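Local coordinates for protein putative hyaluronoglucosaminidase (PDB 6PWI) that probably hydrolyses N-acetylhexosamine-containing glycans as a family 84 glycoside hydrolase, here a piece holding the N-terminal domain, the catalytic barrel and the helices that follow, at residues N400-M405 against P608-L613; S467-T472 against L527-N532; Y471-H476 against G548-L553; D521-I526 against E558-Y563. All coordinates share one frame; numbering follows the deposited sequence.

Contact 1 (N400-M405 against P608-L613); sequences NKRLLM and PGTRHL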
loop_
_atom_site.group_PDB
_atom_site.type_symbol
_atom_site.label_atom_id
_atom_site.label_comp_id
_atom_site.label_asym_id
_atom_site.label_seq_id
_atom_site.Cartn_x
_atom_site.Cartn_y
_atom_site.Cartn_z
ATOM N N ASN A 400 17.069 6.850 -5.954
ATOM C CA ASN A 400 17.194 5.405 -5.852
ATOM C C ASN A 400 18.060 5.000 -4.663
ATOM O O ASN A 400 18.108 3.820 -4.315
ATOM C CB ASN A 400 17.660 4.780 -7.164
ATOM C CG ASN A 400 16.498 4.586 -8.113
ATOM O OD1 ASN A 400 16.363 5.343 -9.072
ATOM N ND2 ASN A 400 15.632 3.618 -7.821
ATOM N N LYS A 401 18.721 5.986 -4.046
ATOM C CA LYS A 401 19.578 5.746 -2.900
ATOM C C LYS A 401 18.721 5.487 -1.663
ATOM O O LYS A 401 19.232 5.030 -0.642
ATOM C CB LYS A 401 20.526 6.930 -2.687
ATOM C CG LYS A 401 21.579 7.119 -3.774
ATOM C CD LYS A 401 22.641 8.134 -3.411
ATOM C CE LYS A 401 22.482 9.441 -4.154
ATOM N NZ LYS A 401 21.328 10.226 -3.655
ATOM N N ARG A 402 17.412 5.751 -1.775
ATOM C CA ARG A 402 16.536 5.738 -0.614
ATOM C C ARG A 402 15.643 4.501 -0.601
ATOM O O ARG A 402 15.186 4.047 -1.645
ATOM C CB ARG A 402 15.652 6.986 -0.623
ATOM C CG ARG A 402 16.427 8.285 -0.488
ATOM C CD ARG A 402 17.151 8.439 0.838
ATOM N NE ARG A 402 17.669 9.795 0.793
ATOM C CZ ARG A 402 18.917 10.109 0.476
ATOM N NH1 ARG A 402 19.798 9.148 0.253
ATOM N NH2 ARG A 402 19.279 11.380 0.407
ATOM N N LEU A 403 15.433 3.945 0.595
ATOM C CA LEU A 403 14.221 3.207 0.892
ATOM C C LEU A 403 13.290 4.179 1.605
ATOM O O LEU A 403 13.741 4.946 2.452
ATOM C CB LEU A 403 14.545 2.026 1.808
ATOM C CG LEU A 403 15.309 0.865 1.179
ATOM C CD1 LEU A 403 15.356 -0.313 2.139
ATOM C CD2 LEU A 403 14.691 0.445 -0.148
ATOM N N LEU A 404 12.005 4.169 1.242
ATOM C CA LEU A 404 11.051 5.064 1.882
ATOM C C LEU A 404 10.021 4.242 2.651
ATOM O O LEU A 404 9.097 3.688 2.058
ATOM C CB LEU A 404 10.401 5.963 0.822
ATOM C CG LEU A 404 11.379 6.764 -0.039
ATOM C CD1 LEU A 404 10.647 7.523 -1.140
ATOM C CD2 LEU A 404 12.202 7.710 0.826
ATOM N N MET A 405 10.210 4.150 3.972
ATOM C CA MET A 405 9.370 3.297 4.796
ATOM C C MET A 405 8.853 4.070 6.013
ATOM O O MET A 405 8.639 3.485 7.076
ATOM C CB MET A 405 10.143 2.060 5.267
ATOM C CG MET A 405 10.622 1.143 4.151
ATOM S SD MET A 405 11.743 -0.137 4.786
ATOM C CE MET A 405 10.636 -1.538 4.879
ATOM N N PRO A 608 20.874 5.197 3.485
ATOM C CA PRO A 608 19.956 5.532 4.577
ATOM C C PRO A 608 20.536 6.557 5.555
ATOM O O PRO A 608 21.734 6.835 5.540
ATOM C CB PRO A 608 19.770 4.175 5.274
ATOM C CG PRO A 608 21.098 3.473 5.058
ATOM C CD PRO A 608 21.517 3.882 3.661
ATOM N N GLY A 609 19.651 7.126 6.388
ATOM C CA GLY A 609 20.015 7.933 7.543
ATOM C C GLY A 609 20.541 9.318 7.179
ATOM O O GLY A 609 21.353 9.876 7.913
ATOM N N THR A 610 20.042 9.880 6.075
ATOM C CA THR A 610 20.573 11.126 5.551
ATOM C C THR A 610 20.000 12.344 6.278
ATOM O O THR A 610 20.605 13.410 6.236
ATOM C CB THR A 610 20.306 11.275 4.045
ATOM O OG1 THR A 610 18.938 10.956 3.790
ATOM C CG2 THR A 610 21.199 10.413 3.184
ATOM N N ARG A 611 18.820 12.229 6.896
ATOM C CA ARG A 611 18.215 13.428 7.460
ATOM C C ARG A 611 18.965 13.856 8.723
ATOM O O ARG A 611 19.250 15.038 8.900
ATOM C CB ARG A 611 16.695 13.291 7.623
ATOM C CG ARG A 611 15.956 14.610 7.825
ATOM C CD ARG A 611 14.469 14.418 8.100
ATOM N NE ARG A 611 13.708 15.650 8.296
ATOM C CZ ARG A 611 13.185 16.402 7.321
ATOM N NH1 ARG A 611 13.341 16.067 6.049
ATOM N NH2 ARG A 611 12.518 17.503 7.622
ATOM N N HIS A 612 19.316 12.893 9.584
ATOM C CA HIS A 612 19.924 13.245 10.859
ATOM C C HIS A 612 21.159 12.403 11.167
ATOM O O HIS A 612 22.083 12.923 11.789
ATOM C CB HIS A 612 18.895 13.243 12.000
ATOM C CG HIS A 612 17.837 14.280 11.825
ATOM N ND1 HIS A 612 18.117 15.633 11.857
ATOM C CD2 HIS A 612 16.509 14.172 11.591
ATOM C CE1 HIS A 612 17.008 16.316 11.652
ATOM N NE2 HIS A 612 16.002 15.440 11.495
ATOM N N LEU A 613 21.181 11.128 10.740
ATOM C CA LEU A 613 22.239 10.220 11.166
ATOM C C LEU A 613 23.580 10.660 10.580
ATOM O O LEU A 613 24.572 10.769 11.307
ATOM C CB LEU A 613 21.925 8.768 10.784
ATOM C CG LEU A 613 20.683 8.126 11.410
ATOM C CD1 LEU A 613 20.780 6.606 11.353
ATOM C CD2 LEU A 613 20.447 8.586 12.841
#
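Two irregular loops meet here through Arg402 and Thr610, and their backbones come nearest between Arg402 CA and Pro608 CA, 6.2 Å apart. No backbone hydrogen bond joins 400-405 to 608-613. The second loop ends at His612, the N-cap of helix 613-623.

The side chains of Arg402 and Thr610 come from opposite directions. Arg402 starts with CG beside its backbone N and bends again at the next bond (chi2 -64°), which brings the guanidinium round to the threonine. Thr610 lies against one face of that flat group. Its OG1 is 3.4 Å from Arg402 CZ, above the plane and displaced toward the rim. The methyl Thr610 CG2 joins it, 3.5 Å from Arg402 NH1. The hydroxyl approaches NE and NH2 from above, at a poor angle, and makes no hydrogen bond to either.

Those N-H groups are used by other residues. NH1 forms a salt bridge with Glu607, NE bonds to the carbonyl of Asp479, and NH2 to that of Ala481. Pro608 packs on Met477 and on Ser552 of helix 540-572.

The chemistry is thus divided by direction. Polar partners take all three guanidinium nitrogens and fix its orientation, while Thr610 adds van der Waals contact over a face. Glu607 probably balances the charge of the buried guanidinium.

Contact 2 (S467-T472 against L527-N532); sequences SEELYT and LDATNN. With EDO (1,2-ethanediol), chain E.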
loop_
_atom_site.group_PDB
_atom_site.type_symbol
_atom_site.label_atom_id
_atom_site.label_comp_id
_atom_site.label_asym_id
_atom_site.label_seq_id
_atom_site.Cartn_x
_atom_site.Cartn_y
_atom_site.Cartn_z
ATOM N N SER A 467 9.852 -7.718 13.852
ATOM C CA SER A 467 9.073 -6.506 13.652
ATOM C C SER A 467 9.731 -5.293 14.304
ATOM O O SER A 467 9.663 -4.193 13.761
ATOM C CB SER A 467 7.629 -6.677 14.051
ATOM O OG SER A 467 7.521 -7.097 15.394
ATOM N N GLU A 468 10.385 -5.505 15.452
ATOM C CA GLU A 468 11.109 -4.438 16.122
ATOM C C GLU A 468 12.261 -3.983 15.229
ATOM O O GLU A 468 12.469 -2.785 15.034
ATOM C CB GLU A 468 11.577 -4.878 17.512
ATOM C CG GLU A 468 10.460 -5.025 18.538
ATOM C CD GLU A 468 9.549 -3.820 18.773
ATOM O OE1 GLU A 468 9.919 -2.679 18.381
ATOM O OE2 GLU A 468 8.454 -4.020 19.364
ATOM N N GLU A 469 12.978 -4.952 14.655
ATOM C CA GLU A 469 14.126 -4.660 13.813
ATOM C C GLU A 469 13.707 -3.868 12.571
ATOM O O GLU A 469 14.344 -2.871 12.226
ATOM C CB GLU A 469 14.859 -5.947 13.427
ATOM C CG GLU A 469 15.619 -6.594 14.572
ATOM C CD GLU A 469 14.786 -7.418 15.543
ATOM O OE1 GLU A 469 13.579 -7.630 15.266
ATOM O OE2 GLU A 469 15.342 -7.845 16.586
ATOM N N LEU A 470 12.639 -4.310 11.891
ATOM C CA LEU A 470 12.258 -3.662 10.645
ATOM C C LEU A 470 11.695 -2.272 10.930
ATOM O O LEU A 470 11.912 -1.351 10.147
ATOM C CB LEU A 470 11.262 -4.526 9.870
ATOM C CG LEU A 470 10.804 -3.930 8.540
ATOM C CD1 LEU A 470 11.978 -3.770 7.575
ATOM C CD2 LEU A 470 9.689 -4.764 7.925
ATOM N N TYR A 471 10.985 -2.134 12.055
ATOM C CA TYR A 471 10.559 -0.834 12.549
ATOM C C TYR A 471 11.771 0.069 12.799
ATOM O O TYR A 471 11.755 1.233 12.409
ATOM C CB TYR A 471 9.666 -0.996 13.783
ATOM C CG TYR A 471 9.059 0.277 14.322
ATOM C CD1 TYR A 471 8.669 1.304 13.476
ATOM C CD2 TYR A 471 8.841 0.443 15.683
ATOM C CE1 TYR A 471 8.093 2.466 13.963
ATOM C CE2 TYR A 471 8.277 1.604 16.191
ATOM C CZ TYR A 471 7.899 2.618 15.326
ATOM O OH TYR A 471 7.330 3.764 15.807
ATOM N N THR A 472 12.822 -0.464 13.443
ATOM C CA THR A 472 14.068 0.267 13.631
ATOM C C THR A 472 14.598 0.783 12.292
ATOM O O THR A 472 14.955 1.957 12.193
ATOM C CB THR A 472 15.130 -0.571 14.353
ATOM O OG1 THR A 472 14.704 -0.804 15.696
ATOM C CG2 THR A 472 16.488 0.091 14.366
ATOM N N LEU A 527 22.298 -0.841 15.901
ATOM C CA LEU A 527 23.321 -1.787 15.489
ATOM C C LEU A 527 22.827 -3.221 15.682
ATOM O O LEU A 527 22.999 -4.061 14.798
ATOM C CB LEU A 527 24.603 -1.521 16.282
ATOM C CG LEU A 527 25.746 -2.502 16.021
ATOM C CD1 LEU A 527 26.197 -2.454 14.567
ATOM C CD2 LEU A 527 26.920 -2.230 16.947
ATOM N N ASP A 528 22.211 -3.493 16.836
ATOM C CA ASP A 528 21.710 -4.825 17.139
ATOM C C ASP A 528 20.659 -5.241 16.111
ATOM O O ASP A 528 20.634 -6.390 15.672
ATOM C CB ASP A 528 21.183 -4.921 18.574
ATOM C CG ASP A 528 22.282 -4.952 19.630
ATOM O OD1 ASP A 528 23.422 -5.351 19.292
ATOM O OD2 ASP A 528 21.989 -4.578 20.787
ATOM N N ALA A 529 19.798 -4.291 15.735
ATOM C CA ALA A 529 18.766 -4.539 14.747
ATOM C C ALA A 529 19.397 -4.973 13.423
ATOM O O ALA A 529 18.916 -5.903 12.785
ATOM C CB ALA A 529 17.899 -3.310 14.597
ATOM N N THR A 530 20.490 -4.316 13.027
ATOM C CA THR A 530 21.127 -4.612 11.754
ATOM C C THR A 530 21.861 -5.951 11.811
ATOM O O THR A 530 22.209 -6.503 10.767
ATOM C CB THR A 530 22.091 -3.501 11.311
ATOM O OG1 THR A 530 23.241 -3.525 12.159
ATOM C CG2 THR A 530 21.460 -2.126 11.263
ATOM N N ASN A 531 22.110 -6.457 13.026
ATOM C CA ASN A 531 22.859 -7.694 13.197
ATOM C C ASN A 531 21.925 -8.883 13.433
ATOM O O ASN A 531 22.297 -10.020 13.158
ATOM C CB ASN A 531 23.955 -7.576 14.262
ATOM C CG ASN A 531 25.160 -6.772 13.815
ATOM O OD1 ASN A 531 25.523 -6.766 12.640
ATOM N ND2 ASN A 531 25.787 -6.082 14.747
ATOM N N ASN A 532 20.706 -8.626 13.916
ATOM C CA ASN A 532 19.814 -9.708 14.303
ATOM C C ASN A 532 18.769 -9.978 13.227
ATOM O O ASN A 532 18.102 -11.013 13.267
ATOM C CB ASN A 532 19.105 -9.427 15.633
ATOM C CG ASN A 532 20.065 -9.346 16.798
ATOM O OD1 ASN A 532 21.051 -10.073 16.832
ATOM N ND2 ASN A 532 19.789 -8.465 17.746
HETATM C C1 EDO E . 6.102 -2.075 16.761
HETATM O O1 EDO E . 6.172 -2.384 18.136
HETATM C C2 EDO E . 6.856 -3.029 15.925
HETATM O O2 EDO E . 6.505 -4.358 16.227
HETATM O O HOH W 1 17.616 -6.289 17.500
#
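Glu469 and Ala529 meet where helices 467-475 and 513-536 cross. Their CA atoms are 4.7 Å apart. The short helical segments run at 121° to each other, and their axes approach to 9.0 Å.

The direct contact is van der Waals. Ala529 points toward the other helix, and its small side chain lets the backbones come close. Glu469 lays the aliphatic part of its chain on it, with CG 3.8 Å from Ala529 CA. One turn later, Thr472 holds its methyl anti to the backbone N. This turns the methyl to Ala529 as well, with Thr472 CG2 3.7 Å from Ala529 CB.

This crossing joins helix 467-475, which follows the barrel, to the long helix 513-536 of the C-terminal helical bundle.

The polar link runs through water. Glu469 bends at chi2 (80°), which turns its carboxylate along the other helix toward Asn532. The carboxylate and amide planes are 78° apart, and the two groups do not bond directly. Water 1 donates to Glu469 OE2 at 2.9 Å and accepts from Asn532 ND2 at 3.1 Å. The same OE2 forms a salt bridge with Lys536, one turn further on.

A 1,2-ethanediol, probably from the crystallisation liquor, binds on helix 467-475. Its O2 is hydrogen-bonded to Ser467 OG at 3.0 Å, and its O1 donates to Glu468 OE2 at 3.1 Å. Its carbon C1 rests obliquely against the ring of Tyr471.

Contact 3 (Y471-H476 against G548-L553); sequences YTFAKH and GWVDSL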
loop_
_atom_site.group_PDB
_atom_site.type_symbol
_atom_site.label_atom_id
_atom_site.label_comp_id
_atom_site.label_asym_id
_atom_site.label_seq_id
_atom_site.Cartn_x
_atom_site.Cartn_y
_atom_site.Cartn_z
ATOM N N TYR A 471 10.985 -2.134 12.055
ATOM C CA TYR A 471 10.559 -0.834 12.549
ATOM C C TYR A 471 11.771 0.069 12.799
ATOM O O TYR A 471 11.755 1.233 12.409
ATOM C CB TYR A 471 9.666 -0.996 13.783
ATOM C CG TYR A 471 9.059 0.277 14.322
ATOM C CD1 TYR A 471 8.669 1.304 13.476
ATOM C CD2 TYR A 471 8.841 0.443 15.683
ATOM C CE1 TYR A 471 8.093 2.466 13.963
ATOM C CE2 TYR A 471 8.277 1.604 16.191
ATOM C CZ TYR A 471 7.899 2.618 15.326
ATOM O OH TYR A 471 7.330 3.764 15.807
ATOM N N THR A 472 12.822 -0.464 13.443
ATOM C CA THR A 472 14.068 0.267 13.631
ATOM C C THR A 472 14.598 0.783 12.292
ATOM O O THR A 472 14.955 1.957 12.193
ATOM C CB THR A 472 15.130 -0.571 14.353
ATOM O OG1 THR A 472 14.704 -0.804 15.696
ATOM C CG2 THR A 472 16.488 0.091 14.366
ATOM N N PHE A 473 14.642 -0.077 11.260
ATOM C CA PHE A 473 15.126 0.372 9.959
ATOM C C PHE A 473 14.232 1.473 9.385
ATOM O O PHE A 473 14.732 2.422 8.777
ATOM C CB PHE A 473 15.242 -0.765 8.938
ATOM C CG PHE A 473 16.044 -1.966 9.372
ATOM C CD1 PHE A 473 17.077 -1.846 10.291
ATOM C CD2 PHE A 473 15.780 -3.217 8.835
ATOM C CE1 PHE A 473 17.804 -2.959 10.687
ATOM C CE2 PHE A 473 16.511 -4.328 9.222
ATOM C CZ PHE A 473 17.524 -4.197 10.149
ATOM N N ALA A 474 12.911 1.336 9.568
ATOM C CA ALA A 474 11.965 2.238 8.929
ATOM C C ALA A 474 12.072 3.629 9.544
ATOM O O ALA A 474 11.836 4.627 8.863
ATOM C CB ALA A 474 10.561 1.694 9.006
ATOM N N LYS A 475 12.451 3.673 10.828
ATOM C CA LYS A 475 12.667 4.912 11.562
ATOM C C LYS A 475 13.725 5.788 10.891
ATOM O O LYS A 475 13.657 7.006 11.024
ATOM C CB LYS A 475 13.097 4.623 13.003
ATOM C CG LYS A 475 11.960 4.334 13.969
ATOM C CD LYS A 475 12.431 3.642 15.225
ATOM C CE LYS A 475 11.342 3.500 16.264
ATOM N NZ LYS A 475 11.779 2.603 17.362
ATOM N N HIS A 476 14.690 5.167 10.194
ATOM C CA HIS A 476 15.877 5.858 9.703
ATOM C C HIS A 476 15.960 5.819 8.178
ATOM O O HIS A 476 16.977 6.214 7.589
ATOM C CB HIS A 476 17.145 5.285 10.351
ATOM C CG HIS A 476 17.076 5.306 11.837
ATOM N ND1 HIS A 476 17.046 6.490 12.554
ATOM C CD2 HIS A 476 17.004 4.303 12.739
ATOM C CE1 HIS A 476 16.960 6.217 13.840
ATOM N NE2 HIS A 476 16.926 4.877 13.979
ATOM N N GLY A 548 21.516 -4.152 1.342
ATOM C CA GLY A 548 22.458 -3.063 1.123
ATOM C C GLY A 548 22.206 -1.876 2.053
ATOM O O GLY A 548 23.149 -1.232 2.505
ATOM N N TRP A 549 20.927 -1.604 2.344
ATOM C CA TRP A 549 20.537 -0.522 3.231
ATOM C C TRP A 549 20.873 -0.871 4.678
ATOM O O TRP A 549 21.299 -0.009 5.442
ATOM C CB TRP A 549 19.060 -0.170 3.045
ATOM C CG TRP A 549 18.821 0.671 1.830
ATOM C CD1 TRP A 549 18.844 2.035 1.758
ATOM C CD2 TRP A 549 18.538 0.208 0.496
ATOM N NE1 TRP A 549 18.583 2.450 0.479
ATOM C CE2 TRP A 549 18.389 1.353 -0.318
ATOM C CE3 TRP A 549 18.375 -1.056 -0.085
ATOM C CZ2 TRP A 549 18.100 1.269 -1.680
ATOM C CZ3 TRP A 549 18.087 -1.139 -1.432
ATOM C CH2 TRP A 549 17.952 0.009 -2.216
ATOM N N VAL A 550 20.694 -2.143 5.038
ATOM C CA VAL A 550 20.994 -2.578 6.389
ATOM C C VAL A 550 22.508 -2.542 6.580
ATOM O O VAL A 550 22.987 -2.187 7.653
ATOM C CB VAL A 550 20.378 -3.960 6.679
ATOM C CG1 VAL A 550 20.728 -4.477 8.063
ATOM C CG2 VAL A 550 18.866 -3.935 6.496
ATOM N N ASP A 551 23.250 -2.878 5.517
ATOM C CA ASP A 551 24.705 -2.861 5.530
ATOM C C ASP A 551 25.197 -1.429 5.742
ATOM O O ASP A 551 26.109 -1.181 6.533
ATOM C CB ASP A 551 25.283 -3.473 4.249
ATOM C CG ASP A 551 25.131 -4.985 4.151
ATOM O OD1 ASP A 551 24.984 -5.638 5.210
ATOM O OD2 ASP A 551 25.162 -5.511 3.009
ATOM N N SER A 552 24.570 -0.483 5.039
ATOM C CA SER A 552 24.956 0.911 5.151
ATOM C C SER A 552 24.641 1.421 6.554
ATOM O O SER A 552 25.469 2.085 7.174
ATOM C CB SER A 552 24.300 1.732 4.078
ATOM O OG SER A 552 24.788 3.058 4.098
ATOM N N LEU A 553 23.460 1.063 7.067
ATOM C CA LEU A 553 23.030 1.515 8.379
ATOM C C LEU A 553 23.903 0.911 9.482
ATOM O O LEU A 553 24.166 1.575 10.487
ATOM C CB LEU A 553 21.554 1.175 8.594
ATOM C CG LEU A 553 20.977 1.625 9.933
ATOM C CD1 LEU A 553 20.965 3.140 10.041
ATOM C CD2 LEU A 553 19.582 1.058 10.143
#
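Phe473 and Val550 are the nearest residues of two helical segments, with CA atoms 7.5 Å apart. Segment 471-476 comes from the C-terminal part of helix 467-475. Segment 548-553 belongs to helix 540-572 and starts at a kink, at Gly548 and Trp549.

Phe473 reaches across the gap, its CG anti to the carbonyl carbon (chi1 -53°). Val550 puts a methyl over one face of the ring in a CH-pi contact. Its CG2 is 4.0 Å from the centroid of the Phe473 ring and 24° off the normal. Val550 CG2 is displaced toward the rim of the ring, 3.6 Å from Phe473 CE2. The other methyl, Val550 CG1, touches the ring at Phe473 CZ, 3.8 Å away. Leu553, one turn along, comes in obliquely at the other end of the ring, with CD2 3.8 Å from Phe473 CD1. The second methyl, Leu553 CD1, lies 4.4 Å from His476 CB.

Phe533 of helix 513-536 meets the Phe473 ring edge-to-face, and Leu613 of helix 613-623 packs on both His476 and Leu553. His476 ND1 is hydrogen-bonded to Ser492 OG.

All four touching residues are buried, and no hydrogen bond crosses between the segments. The contact therefore rests on apolar packing, in which two branched side chains a turn apart meet the phenylalanine ring from the same side.

Contact 4 (D521-I526 against E558-Y563); sequences DEYQEI and ESTIAY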
loop_
_atom_site.group_PDB
_atom_site.type_symbol
_atom_site.label_atom_id
_atom_site.label_comp_id
_atom_site.label_asym_id
_atom_site.label_seq_id
_atom_site.Cartn_x
_atom_site.Cartn_y
_atom_site.Cartn_z
ATOM N N ASP A 521 23.044 3.947 23.961
ATOM C CA ASP A 521 21.946 2.995 24.037
ATOM C C ASP A 521 21.148 3.027 22.732
ATOM O O ASP A 521 20.816 1.985 22.172
ATOM C CB ASP A 521 21.038 3.250 25.246
ATOM C CG ASP A 521 21.519 2.636 26.553
ATOM O OD1 ASP A 521 22.316 1.668 26.505
ATOM O OD2 ASP A 521 21.084 3.132 27.622
ATOM N N GLU A 522 20.855 4.236 22.252
ATOM C CA GLU A 522 20.069 4.403 21.044
ATOM C C GLU A 522 20.790 3.765 19.858
ATOM O O GLU A 522 20.176 3.044 19.072
ATOM C CB GLU A 522 19.749 5.880 20.810
ATOM C CG GLU A 522 18.782 6.450 21.832
ATOM C CD GLU A 522 17.498 5.657 22.003
ATOM O OE1 GLU A 522 16.762 5.497 21.007
ATOM O OE2 GLU A 522 17.249 5.177 23.131
ATOM N N TYR A 523 22.098 4.013 19.747
ATOM C CA TYR A 523 22.853 3.523 18.605
ATOM C C TYR A 523 23.110 2.021 18.707
ATOM O O TYR A 523 23.167 1.341 17.685
ATOM C CB TYR A 523 24.075 4.400 18.329
ATOM C CG TYR A 523 23.736 5.622 17.514
ATOM C CD1 TYR A 523 23.805 5.591 16.128
ATOM C CD2 TYR A 523 23.300 6.794 18.118
ATOM C CE1 TYR A 523 23.481 6.699 15.360
ATOM C CE2 TYR A 523 22.969 7.911 17.367
ATOM C CZ TYR A 523 23.066 7.865 15.984
ATOM O OH TYR A 523 22.747 8.955 15.228
ATOM N N GLN A 524 23.219 1.496 19.934
ATOM C CA GLN A 524 23.435 0.066 20.114
ATOM C C GLN A 524 22.197 -0.705 19.651
ATOM O O GLN A 524 22.318 -1.798 19.096
ATOM C CB GLN A 524 23.844 -0.264 21.552
ATOM C CG GLN A 524 24.393 -1.675 21.737
ATOM C CD GLN A 524 25.662 -1.951 20.960
ATOM O OE1 GLN A 524 26.572 -1.123 20.875
ATOM N NE2 GLN A 524 25.737 -3.142 20.385
ATOM N N GLU A 525 21.017 -0.110 19.868
ATOM C CA GLU A 525 19.754 -0.695 19.445
ATOM C C GLU A 525 19.682 -0.763 17.917
ATOM O O GLU A 525 19.242 -1.769 17.362
ATOM C CB GLU A 525 18.589 0.086 20.049
ATOM C CG GLU A 525 17.239 -0.355 19.525
ATOM C CD GLU A 525 16.054 0.182 20.312
ATOM O OE1 GLU A 525 15.371 1.098 19.805
ATOM O OE2 GLU A 525 15.810 -0.327 21.430
ATOM N N ILE A 526 20.118 0.309 17.239
ATOM C CA ILE A 526 20.161 0.320 15.786
ATOM C C ILE A 526 21.092 -0.795 15.321
ATOM O O ILE A 526 20.714 -1.603 14.475
ATOM C CB ILE A 526 20.587 1.696 15.234
ATOM C CG1 ILE A 526 19.549 2.778 15.545
ATOM C CG2 ILE A 526 20.887 1.613 13.742
ATOM C CD1 ILE A 526 20.031 4.183 15.281
ATOM N N GLU A 558 28.055 1.910 13.635
ATOM C CA GLU A 558 29.401 1.662 14.120
ATOM C C GLU A 558 30.207 2.958 14.117
ATOM O O GLU A 558 30.979 3.207 15.038
ATOM C CB GLU A 558 30.066 0.535 13.330
ATOM C CG GLU A 558 29.803 -0.830 13.940
ATOM C CD GLU A 558 30.004 -2.043 13.044
ATOM O OE1 GLU A 558 30.287 -1.860 11.835
ATOM O OE2 GLU A 558 29.875 -3.179 13.557
ATOM N N SER A 559 30.007 3.784 13.086
ATOM C CA SER A 559 30.707 5.050 12.929
ATOM C C SER A 559 30.314 6.024 14.039
ATOM O O SER A 559 31.164 6.694 14.616
ATOM C CB SER A 559 30.436 5.638 11.572
ATOM O OG SER A 559 31.045 6.908 11.435
ATOM N N THR A 560 29.016 6.100 14.331
ATOM C CA THR A 560 28.529 7.024 15.339
ATOM C C THR A 560 29.079 6.619 16.703
ATOM O O THR A 560 29.515 7.473 17.467
ATOM C CB THR A 560 27.002 7.146 15.285
ATOM O OG1 THR A 560 26.670 7.540 13.951
ATOM C CG2 THR A 560 26.453 8.148 16.278
ATOM N N ILE A 561 29.073 5.312 16.981
ATOM C CA ILE A 561 29.538 4.783 18.253
ATOM C C ILE A 561 31.029 5.087 18.427
ATOM O O ILE A 561 31.462 5.479 19.514
ATOM C CB ILE A 561 29.200 3.283 18.388
ATOM C CG1 ILE A 561 27.685 3.074 18.492
ATOM C CG2 ILE A 561 29.932 2.656 19.569
ATOM C CD1 ILE A 561 27.251 1.624 18.403
ATOM N N ALA A 562 31.804 4.922 17.350
ATOM C CA ALA A 562 33.230 5.199 17.406
ATOM C C ALA A 562 33.462 6.677 17.725
ATOM O O ALA A 562 34.287 6.997 18.583
ATOM C CB ALA A 562 33.914 4.781 16.128
ATOM N N TYR A 563 32.710 7.566 17.057
ATOM C CA TYR A 563 32.894 8.996 17.248
ATOM C C TYR A 563 32.505 9.403 18.667
ATOM O O TYR A 563 33.280 10.070 19.344
ATOM C CB TYR A 563 32.171 9.810 16.175
ATOM C CG TYR A 563 32.948 9.974 14.896
ATOM C CD1 TYR A 563 34.223 10.525 14.888
ATOM C CD2 TYR A 563 32.398 9.595 13.682
ATOM C CE1 TYR A 563 34.936 10.686 13.709
ATOM C CE2 TYR A 563 33.098 9.748 12.496
ATOM C CZ TYR A 563 34.369 10.295 12.508
ATOM O OH TYR A 563 35.048 10.436 11.334
HETATM O O HOH W 2 24.487 8.986 13.246
#
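Tyr523 and Thr560 face each other across two nearly antiparallel helices. The segments run at 154°, and their axes approach to 9.6 Å.

Tyr523 can be followed outward. Its CB touches the neighbouring residue on the other helix, 3.8 Å from Ile561 CG1. From CG onward the partner is Thr560, which crosses the tyrosine at about a right angle. At Tyr523 CD1 the ring meets Thr560 CB, 3.7 Å away. The methyl CG2 of Thr560 sits over the middle of one face, 3.4 Å from the centroid of the Tyr523 ring and 12° off the normal. This is a well-centred CH-pi contact. Thr560 carries CG2 anti to its backbone N, and this leaves OG1 near the CE1 side of the ring. The tyrosine ends in a bridge through solvent. Tyr523 OH is hydrogen-bonded to water 2 at 2.6 Å. Water 2 in turn donates to Thr560 OG1 at 2.7 Å. Thr560 OG1 is also bonded to Leu556 O in its own helix, so two partners fix the threonine's rotation.

Beside the ring, Gln524 crosses Ile561 at about a right angle, with OE1 3.8 Å from Ile561 CD1. Its NE2 makes a weak hydrogen bond to Asp528. Leu613 and Phe616 of helix 613-623 also pack on Tyr523, and Phe616 touches Thr560 as well.

Helices 513-536 and 540-572 follow each other along the chain with a short connection. The pair is an antiparallel helical hairpin, part of the helical bundle after the catalytic barrel.

In the fold
All four contacts involve the region that follows the barrel in sequence, and lie away from the predicted proton donor. Contact 1 encloses the others in sequence, tying a loop between the last two barrel strands to the loop before helix 613-623. Contacts 2 and 3 both start from helix 467-475, which meets helix 513-536 and then helix 540-572. Contact 4 joins those two long helices. The centre of contact 3 is about 8 Å from those of contacts 1 and 2; the centres of contacts 3 and 4 are about 13 Å apart. Trp549 NE1 probably bonds to Lys401 O, and Ile526 packs on His476 and Leu553. The four contacts form one connected patch linking a barrel loop to the helical bundle.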